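Local coordinates for cyclodipeptide synthase, BtCDPS (Bacillus thermoamylovorans, PDB 6ZTU), which probably joins two aminoacyl groups, normally delivered by tRNA, into a cyclodipeptide, as an aminoacyltransferase of the cyclodipeptide synthase family, at residues E20-N25 and Y193-L198; T27-G32 and K57-L62; F184-S189 and K218-Q223. One frame throughout, in Å; residues are numbered along the deposited sequence.

All three contacts are largely buried. Contact 1 and contact 2 reach neighbouring strands of one sheet, 196-200 and 28-32, and touch directly: E195 OE2 bonds T27 OG1 and S196 OG bonds H28 ND1. Contact 3 meets contact 1 through N222 ND2 and K194 O, and does not touch contact 2. Contact 2, within the sheet, is parallel backbone bonding with apolar side chains on one face and, on the other, leucines beside a polar H28-T60 pair. Contact 1 sets a helix on the sheet, apolar inside and polar at its exposed N25 end. Contact 3 ties a helix to the loop before strand 223-229, mostly by hydrogen bonds and waters. Contacts 2 and 3 both supply residues to the hexanediol pocket.

Contact 1 of 3, residues E20-N25 and Y193-L198; sequences EKIYKN and YKESVL
E195 holds CG between its own N and carbonyl carbon (chi1 64°), and with the chain extended beyond CG its carboxylate reaches N25, whose CG lies anti to the carbonyl carbon. The two side chains cross at about a right angle, amide and carboxylate planes 35° apart. N25 ND2 donates to E195 OE1 at 3.0 Å with an N-H...O angle of 155°, on the syn side but tilted out of the carboxylate plane, while OE1 lies in the amide plane. A second, weak bond runs from the same ND2 to E195 OE2, an oxygen whose stronger partner is T27 OG1. I22 and E195 pass one another pointing opposite ways, E195 CB and CG lying against I22 CG2, with CG 3.9 Å from it. This is helix 17-25 packed against strand 196-200 of the mixed sheet, consistent with the Rossmann-like architecture of the HUP clan; the short helix and strand axes approach to 7.7 Å. An alanine at E195 would probably leave the amide of N25 and the hydroxyl of T27 without their carboxylate mate and open a gap beside I22 where CG had packed. Deeper in, I22 CG2 rests 3.5 Å from S196 O and 3.8 Å from V197 CG1. That valine methyl also faces the helix backbone, with CG1 4.0 Å from Y23 N, while I226 of strand 223-229 touches the side chains of both Y23 and V197.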
loop_
_atom_site.group_PDB
_atom_site.type_symbol
_atom_site.label_atom_id
_atom_site.label_comp_id
_atom_site.label_asym_id
_atom_site.label_seq_id
_atom_site.Cartn_x
_atom_site.Cartn_y
_atom_site.Cartn_z
ATOM N N GLU A 20 5.557 16.545 -0.358
ATOM C CA GLU A 20 5.802 17.249 -1.610
ATOM C C GLU A 20 7.294 17.437 -1.852
ATOM O O GLU A 20 7.765 17.285 -2.983
ATOM C CB GLU A 20 5.095 18.601 -1.593
ATOM C CG GLU A 20 5.257 19.391 -2.871
ATOM C CD GLU A 20 4.547 20.728 -2.802
ATOM O OE1 GLU A 20 4.515 21.345 -1.713
ATOM O OE2 GLU A 20 4.004 21.153 -3.840
ATOM N N LYS A 21 8.044 17.786 -0.800
ATOM C CA LYS A 21 9.490 17.947 -0.935
ATOM C C LYS A 21 10.142 16.635 -1.345
ATOM O O LYS A 21 10.985 16.596 -2.252
ATOM C CB LYS A 21 10.097 18.458 0.375
ATOM C CG LYS A 21 9.674 19.869 0.766
ATOM C CD LYS A 21 9.989 20.167 2.226
ATOM C CE LYS A 21 10.028 21.669 2.474
ATOM N NZ LYS A 21 10.834 22.387 1.434
ATOM N N ILE A 22 9.751 15.538 -0.689
ATOM C CA ILE A 22 10.334 14.240 -1.012
ATOM C C ILE A 22 9.973 13.834 -2.432
ATOM O O ILE A 22 10.802 13.300 -3.176
ATOM C CB ILE A 22 9.878 13.183 0.012
ATOM C CG1 ILE A 22 10.420 13.544 1.389
ATOM C CG2 ILE A 22 10.318 11.794 -0.438
ATOM C CD1 ILE A 22 9.782 12.759 2.526
ATOM N N TYR A 23 8.724 14.085 -2.830
ATOM C CA TYR A 23 8.308 13.794 -4.197
ATOM C C TYR A 23 9.134 14.585 -5.205
ATOM O O TYR A 23 9.573 14.045 -6.225
ATOM C CB TYR A 23 6.817 14.103 -4.364
ATOM C CG TYR A 23 6.381 14.254 -5.792
ATOM C CD1 TYR A 23 6.342 13.161 -6.639
ATOM C CD2 TYR A 23 6.001 15.493 -6.295
ATOM C CE1 TYR A 23 5.944 13.290 -7.947
ATOM C CE2 TYR A 23 5.601 15.629 -7.607
ATOM C CZ TYR A 23 5.574 14.526 -8.430
ATOM O OH TYR A 23 5.174 14.641 -9.744
ATOM N N LYS A 24 9.343 15.876 -4.943
ATOM C CA LYS A 24 10.107 16.684 -5.887
ATOM C C LYS A 24 11.568 16.259 -5.956
ATOM O O LYS A 24 12.219 16.495 -6.979
ATOM C CB LYS A 24 9.990 18.157 -5.513
ATOM C CG LYS A 24 8.635 18.752 -5.894
ATOM C CD LYS A 24 8.539 20.204 -5.466
ATOM C CE LYS A 24 7.133 20.748 -5.680
ATOM N NZ LYS A 24 6.713 20.630 -7.108
ATOM N N ASN A 25 12.095 15.635 -4.901
ATOM C CA ASN A 25 13.453 15.099 -4.970
ATOM C C ASN A 25 13.559 13.897 -5.906
ATOM O O ASN A 25 14.663 13.588 -6.372
ATOM C CB ASN A 25 13.939 14.707 -3.574
ATOM C CG ASN A 25 14.193 15.900 -2.679
ATOM O OD1 ASN A 25 14.389 17.022 -3.151
ATOM N ND2 ASN A 25 14.201 15.663 -1.371
ATOM N N TYR A 193 16.452 3.308 1.085
ATOM C CA TYR A 193 16.604 4.522 0.292
ATOM C C TYR A 193 16.663 5.743 1.201
ATOM O O TYR A 193 16.172 5.726 2.332
ATOM C CB TYR A 193 15.461 4.658 -0.725
ATOM C CG TYR A 193 15.540 3.550 -1.726
ATOM C CD1 TYR A 193 16.403 3.633 -2.812
ATOM C CD2 TYR A 193 14.814 2.373 -1.551
ATOM C CE1 TYR A 193 16.516 2.598 -3.711
ATOM C CE2 TYR A 193 14.924 1.331 -2.455
ATOM C CZ TYR A 193 15.777 1.453 -3.535
ATOM O OH TYR A 193 15.900 0.412 -4.434
ATOM N N LYS A 194 17.312 6.802 0.705
ATOM C CA LYS A 194 17.449 8.020 1.492
ATOM C C LYS A 194 16.092 8.592 1.866
ATOM O O LYS A 194 15.921 9.150 2.959
ATOM C CB LYS A 194 18.243 9.059 0.701
ATOM C CG LYS A 194 18.640 10.266 1.525
ATOM C CD LYS A 194 18.372 11.573 0.794
ATOM C CE LYS A 194 19.246 11.708 -0.434
ATOM N NZ LYS A 194 19.343 13.131 -0.893
ATOM N N GLU A 195 15.129 8.481 0.955
ATOM C CA GLU A 195 13.777 8.986 1.146
ATOM C C GLU A 195 12.886 8.324 0.105
ATOM O O GLU A 195 13.372 7.788 -0.898
ATOM C CB GLU A 195 13.734 10.519 1.016
ATOM C CG GLU A 195 14.098 10.975 -0.385
ATOM C CD GLU A 195 14.459 12.444 -0.485
ATOM O OE1 GLU A 195 14.044 13.244 0.380
ATOM O OE2 GLU A 195 15.163 12.789 -1.453
ATOM N N SER A 196 11.567 8.368 0.337
ATOM C CA SER A 196 10.658 7.693 -0.585
ATOM C C SER A 196 9.253 8.250 -0.413
ATOM O O SER A 196 8.911 8.757 0.652
ATOM C CB SER A 196 10.631 6.180 -0.336
ATOM O OG SER A 196 9.687 5.534 -1.172
ATOM N N VAL A 197 8.448 8.150 -1.466
ATOM C CA VAL A 197 7.005 8.336 -1.337
ATOM C C VAL A 197 6.333 7.016 -1.688
ATOM O O VAL A 197 6.656 6.401 -2.708
ATOM C CB VAL A 197 6.452 9.471 -2.224
ATOM C CG1 VAL A 197 6.803 10.837 -1.646
ATOM C CG2 VAL A 197 6.949 9.362 -3.656
ATOM N N LEU A 198 5.390 6.590 -0.846
ATOM C CA LEU A 198 4.448 5.549 -1.235
ATOM C C LEU A 198 3.342 6.190 -2.065
ATOM O O LEU A 198 2.838 7.255 -1.703
ATOM C CB LEU A 198 3.864 4.875 0.007
ATOM C CG LEU A 198 2.680 3.920 -0.177
ATOM C CD1 LEU A 198 3.129 2.687 -0.970
ATOM C CD2 LEU A 198 2.130 3.520 1.193
#

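Contact 2 of 3, residues T27-G32 and K57-L62; sequences THILLG and KNVTVL. With 0RE ((2S)-hexane-1,2-diol), chain B.
H28 and T60 meet on the sheet face they share with L30 and L62. CG anti to the backbone N (chi1 180°) starts the ring toward strand 58-63, and NE2 donates to T60 OG1 at 2.7 Å, nearly straight at 169° and in the ring plane; ND1 is bonded to S196 OG on the neighbouring strand, so both ring nitrogens are engaged. The T60 hydroxyl also bonds D109 OD2. Next along this face L30 CD1 packs 3.6 Å from T60 CG2 and 3.8 Å from L62 CB. On the other face, covered by helix 42-55, I49 and S52 touch L31, whose CD1 comes 4.1 Å from V59 CG1. Alternating backbone bonds hold this buried middle, for example L31 N to T60 O at 2.9 Å. The start is more open: K57 is exposed with its CB near T27 O, and the N58 N bond to that oxygen is weak, but N58 ND2 donates firmly to T27 O at 2.9 Å (161°). At the other end L62 O lies 3.6 Å from C08 of the bound hexanediol, and a CB on G32 would clash with C03. Strand, helix 42-55 and parallel strand form a Rossmann-like beta-alpha-beta crossover, its strand ends lining the pocket.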
loop_
_atom_site.group_PDB
_atom_site.type_symbol
_atom_site.label_atom_id
_atom_site.label_comp_id
_atom_site.label_asym_id
_atom_site.label_seq_id
_atom_site.Cartn_x
_atom_site.Cartn_y
_atom_site.Cartn_z
ATOM N N THR A 27 13.739 10.818 -5.550
ATOM C CA THR A 27 14.700 9.783 -5.156
ATOM C C THR A 27 14.117 8.384 -5.338
ATOM O O THR A 27 14.757 7.497 -5.921
ATOM C CB THR A 27 15.120 9.994 -3.699
ATOM O OG1 THR A 27 15.725 11.284 -3.541
ATOM C CG2 THR A 27 16.102 8.913 -3.230
ATOM N N HIS A 28 12.902 8.162 -4.841
ATOM C CA HIS A 28 12.356 6.814 -4.857
ATOM C C HIS A 28 10.840 6.878 -4.745
ATOM O O HIS A 28 10.303 7.695 -3.989
ATOM C CB HIS A 28 12.938 5.977 -3.710
ATOM C CG HIS A 28 12.420 4.579 -3.665
ATOM N ND1 HIS A 28 11.310 4.218 -2.933
ATOM C CD2 HIS A 28 12.858 3.449 -4.267
ATOM C CE1 HIS A 28 11.089 2.926 -3.080
ATOM N NE2 HIS A 28 12.011 2.436 -3.889
ATOM N N ILE A 29 10.169 6.014 -5.501
ATOM C CA ILE A 29 8.732 5.808 -5.382
ATOM C C ILE A 29 8.470 4.333 -5.094
ATOM O O ILE A 29 9.111 3.441 -5.670
ATOM C CB ILE A 29 7.975 6.290 -6.642
ATOM C CG1 ILE A 29 6.459 6.140 -6.469
ATOM C CG2 ILE A 29 8.462 5.537 -7.877
ATOM C CD1 ILE A 29 5.650 6.867 -7.556
ATOM N N LEU A 30 7.566 4.084 -4.147
ATOM C CA LEU A 30 7.073 2.748 -3.841
ATOM C C LEU A 30 5.633 2.678 -4.335
ATOM O O LEU A 30 4.778 3.428 -3.854
ATOM C CB LEU A 30 7.150 2.475 -2.333
ATOM C CG LEU A 30 6.751 1.072 -1.845
ATOM C CD1 LEU A 30 7.683 0.015 -2.456
ATOM C CD2 LEU A 30 6.767 0.982 -0.340
ATOM N N LEU A 31 5.373 1.796 -5.295
ATOM C CA LEU A 31 4.054 1.698 -5.919
ATOM C C LEU A 31 3.252 0.640 -5.175
ATOM O O LEU A 31 3.612 -0.532 -5.191
ATOM C CB LEU A 31 4.194 1.342 -7.399
ATOM C CG LEU A 31 4.827 2.430 -8.262
ATOM C CD1 LEU A 31 5.194 1.847 -9.624
ATOM C CD2 LEU A 31 3.852 3.601 -8.419
ATOM N N GLY A 32 2.181 1.059 -4.499
ATOM C CA GLY A 32 1.363 0.107 -3.769
ATOM C C GLY A 32 0.315 -0.522 -4.666
ATOM O O GLY A 32 -0.502 0.190 -5.252
ATOM N N LYS A 57 14.325 8.366 -9.704
ATOM C CA LYS A 57 15.626 7.706 -9.790
ATOM C C LYS A 57 15.507 6.207 -9.535
ATOM O O LYS A 57 16.155 5.399 -10.211
ATOM C CB LYS A 57 16.598 8.340 -8.796
ATOM C CG LYS A 57 16.920 9.791 -9.093
ATOM C CD LYS A 57 17.951 10.319 -8.110
ATOM C CE LYS A 57 17.938 11.839 -8.059
ATOM N NZ LYS A 57 19.027 12.351 -7.183
ATOM N N ASN A 58 14.676 5.821 -8.573
ATOM C CA ASN A 58 14.520 4.436 -8.163
ATOM C C ASN A 58 13.042 4.129 -8.017
ATOM O O ASN A 58 12.286 4.960 -7.505
ATOM C CB ASN A 58 15.224 4.171 -6.830
ATOM C CG ASN A 58 16.681 4.555 -6.864
ATOM O OD1 ASN A 58 17.517 3.782 -7.324
ATOM N ND2 ASN A 58 16.994 5.750 -6.377
ATOM N N VAL A 59 12.653 2.929 -8.444
ATOM C CA VAL A 59 11.271 2.469 -8.466
ATOM C C VAL A 59 11.206 1.096 -7.811
ATOM O O VAL A 59 11.973 0.195 -8.172
ATOM C CB VAL A 59 10.730 2.380 -9.905
ATOM C CG1 VAL A 59 9.311 1.848 -9.911
ATOM C CG2 VAL A 59 10.845 3.727 -10.626
ATOM N N THR A 60 10.274 0.928 -6.876
ATOM C CA THR A 60 9.991 -0.354 -6.245
ATOM C C THR A 60 8.483 -0.573 -6.268
ATOM O O THR A 60 7.706 0.381 -6.169
ATOM C CB THR A 60 10.511 -0.391 -4.794
ATOM O OG1 THR A 60 11.910 -0.079 -4.776
ATOM C CG2 THR A 60 10.286 -1.770 -4.155
ATOM N N VAL A 61 8.076 -1.831 -6.416
ATOM C CA VAL A 61 6.665 -2.221 -6.394
ATOM C C VAL A 61 6.406 -3.021 -5.122
ATOM O O VAL A 61 7.134 -3.976 -4.824
ATOM C CB VAL A 61 6.307 -3.045 -7.648
ATOM C CG1 VAL A 61 4.912 -3.636 -7.545
ATOM C CG2 VAL A 61 6.439 -2.184 -8.893
ATOM N N LEU A 62 5.361 -2.646 -4.378
ATOM C CA LEU A 62 4.954 -3.359 -3.170
ATOM C C LEU A 62 3.655 -4.109 -3.434
ATOM O O LEU A 62 2.644 -3.493 -3.793
ATOM C CB LEU A 62 4.752 -2.393 -1.999
ATOM C CG LEU A 62 4.440 -3.073 -0.657
ATOM C CD1 LEU A 62 5.670 -3.829 -0.109
ATOM C CD2 LEU A 62 3.925 -2.035 0.349
HETATM O O01 0RE B . -3.005 -0.199 0.749
HETATM C C02 0RE B . -2.901 0.125 -0.601
HETATM C C03 0RE B . -1.426 0.302 -0.946
HETATM O O04 0RE B . -0.993 1.567 -0.523
HETATM C C05 0RE B . -0.629 -0.799 -0.257
HETATM C C06 0RE B . -1.094 -2.167 -0.754
HETATM C C07 0RE B . -0.380 -3.239 0.061
HETATM C C08 0RE B . 0.554 -3.958 -0.895
#

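Contact 3 of 3, residues F184-S189 and K218-Q223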
loop_
_atom_site.group_PDB
_atom_site.type_symbol
_atom_site.label_atom_id
_atom_site.label_comp_id
_atom_site.label_asym_id
_atom_site.label_seq_id
_atom_site.Cartn_x
_atom_site.Cartn_y
_atom_site.Cartn_z
ATOM N N PHE A 184 3.809 2.416 4.911
ATOM C CA PHE A 184 3.274 3.778 4.912
ATOM C C PHE A 184 4.105 4.692 5.799
ATOM O O PHE A 184 4.243 5.888 5.520
ATOM C CB PHE A 184 1.835 3.806 5.447
ATOM C CG PHE A 184 0.793 3.153 4.567
ATOM C CD1 PHE A 184 0.796 1.785 4.329
ATOM C CD2 PHE A 184 -0.257 3.916 4.047
ATOM C CE1 PHE A 184 -0.204 1.200 3.557
ATOM C CE2 PHE A 184 -1.266 3.333 3.277
ATOM C CZ PHE A 184 -1.236 1.969 3.036
ATOM N N LEU A 185 4.592 4.167 6.927
ATOM C CA LEU A 185 5.254 4.975 7.940
ATOM C C LEU A 185 6.741 5.143 7.673
ATOM O O LEU A 185 7.305 6.210 7.950
ATOM C CB LEU A 185 5.074 4.343 9.325
ATOM C CG LEU A 185 3.632 4.217 9.813
ATOM C CD1 LEU A 185 3.579 3.357 11.064
ATOM C CD2 LEU A 185 3.074 5.614 10.068
ATOM N N SER A 186 7.383 4.102 7.123
ATOM C CA SER A 186 8.843 4.078 7.061
ATOM C C SER A 186 9.373 3.260 5.884
ATOM O O SER A 186 10.436 2.643 6.001
ATOM C CB SER A 186 9.429 3.504 8.366
ATOM O OG SER A 186 8.972 4.222 9.514
ATOM N N GLY A 187 8.676 3.260 4.740
ATOM C CA GLY A 187 9.097 2.418 3.622
ATOM C C GLY A 187 10.511 2.702 3.129
ATOM O O GLY A 187 11.259 1.772 2.817
ATOM N N ALA A 188 10.891 3.983 3.044
ATOM C CA ALA A 188 12.242 4.311 2.586
ATOM C C ALA A 188 13.290 3.662 3.481
ATOM O O ALA A 188 14.256 3.056 2.993
ATOM C CB ALA A 188 12.449 5.824 2.549
ATOM N N SER A 189 13.119 3.789 4.798
ATOM C CA SER A 189 14.110 3.266 5.728
ATOM C C SER A 189 14.093 1.749 5.767
ATOM O O SER A 189 15.153 1.127 5.930
ATOM C CB SER A 189 13.865 3.839 7.118
ATOM O OG SER A 189 14.254 5.203 7.164
ATOM N N LYS A 218 4.283 8.113 14.232
ATOM C CA LYS A 218 4.685 9.141 13.279
ATOM C C LYS A 218 5.236 8.496 12.013
ATOM O O LYS A 218 5.812 7.405 12.052
ATOM C CB LYS A 218 5.782 10.057 13.852
ATOM C CG LYS A 218 5.318 11.067 14.880
ATOM C CD LYS A 218 6.490 11.937 15.319
ATOM C CE LYS A 218 6.927 12.876 14.206
ATOM N NZ LYS A 218 7.570 14.098 14.758
ATOM N N MET A 219 5.082 9.193 10.892
ATOM C CA MET A 219 5.852 8.832 9.716
ATOM C C MET A 219 7.302 9.252 9.921
ATOM O O MET A 219 7.596 10.262 10.570
ATOM C CB MET A 219 5.286 9.503 8.465
ATOM C CG MET A 219 3.921 8.951 8.057
ATOM S SD MET A 219 3.118 9.942 6.802
ATOM C CE MET A 219 4.229 9.663 5.417
ATOM N N SER A 220 8.214 8.457 9.370
ATOM C CA SER A 220 9.615 8.863 9.338
ATOM C C SER A 220 9.777 10.160 8.555
ATOM O O SER A 220 9.048 10.432 7.596
ATOM C CB SER A 220 10.477 7.768 8.708
ATOM O OG SER A 220 10.438 6.601 9.505
ATOM N N ASP A 221 10.770 10.961 8.969
ATOM C CA ASP A 221 11.011 12.264 8.356
ATOM C C ASP A 221 11.323 12.158 6.874
ATOM O O ASP A 221 11.122 13.128 6.132
ATOM C CB ASP A 221 12.179 12.968 9.052
ATOM C CG ASP A 221 11.837 13.439 10.436
ATOM O OD1 ASP A 221 10.637 13.544 10.760
ATOM O OD2 ASP A 221 12.784 13.709 11.210
ATOM N N ASN A 222 11.839 11.010 6.430
ATOM C CA ASN A 222 12.206 10.778 5.039
ATOM C C ASN A 222 11.142 10.000 4.275
ATOM O O ASN A 222 11.430 9.475 3.193
ATOM C CB ASN A 222 13.540 10.025 4.952
ATOM C CG ASN A 222 13.445 8.624 5.516
ATOM O OD1 ASN A 222 12.533 8.316 6.294
ATOM N ND2 ASN A 222 14.389 7.763 5.137
ATOM N N GLN A 223 9.927 9.919 4.814
ATOM C CA GLN A 223 8.837 9.158 4.215
ATOM C C GLN A 223 7.703 10.107 3.838
ATOM O O GLN A 223 7.315 10.955 4.643
ATOM C CB GLN A 223 8.336 8.089 5.195
ATOM C CG GLN A 223 7.299 7.142 4.586
ATOM C CD GLN A 223 7.903 6.243 3.520
ATOM O OE1 GLN A 223 9.123 6.099 3.434
ATOM N NE2 GLN A 223 7.053 5.637 2.702
HETATM O O HOH W 1 4.207 6.505 2.901
HETATM O O HOH W 2 7.516 4.935 11.882
HETATM O O HOH W 3 11.206 5.857 5.756
HETATM O O HOH W 4 13.464 6.245 9.539
#
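L185 O accepts a hydrogen bond from S220 N at 2.8 Å, the donor lying nearly along the C=O axis, and the CA of M219 adds a softer CH...O contact. The helix is kinked further on, where the N atoms of A188 and S189 lack bonds to the turn before, and the loop with its waters supplies substitutes. Q223 sends CG anti to its backbone N and then bends at chi2 (68°), and its CD comes to 3.3 Å from G187 N, beside the kink. Its OE1 accepts from A188 N at 2.8 Å, almost straight at 170° with the donor tilted 28° from the Q223 amide plane, and accepts a second hydrogen bond from water 3. That water accepts from S189 N at 3.0 Å and donates also to N222 OD1. Q223 NE2 gives to water 1, which donates to F184 O at 2.7 Å. S186 OG and S220 OG bond each other at 2.8 Å, either being a possible donor; water 2 links S186 OG to K218 O, and water 4 joins S220 OG to S189 OG. N222 ND2 is bonded chiefly to K194 O and gives a longer bond, 3.3 Å, to S189 OG. Between the two segments apolar packing is slight, with L185 CD2 4.0 Å from M219 CG. Q223 N to S220 O closes a type I beta turn, set against a kinked helix whose F184 lines the hexanediol pocket.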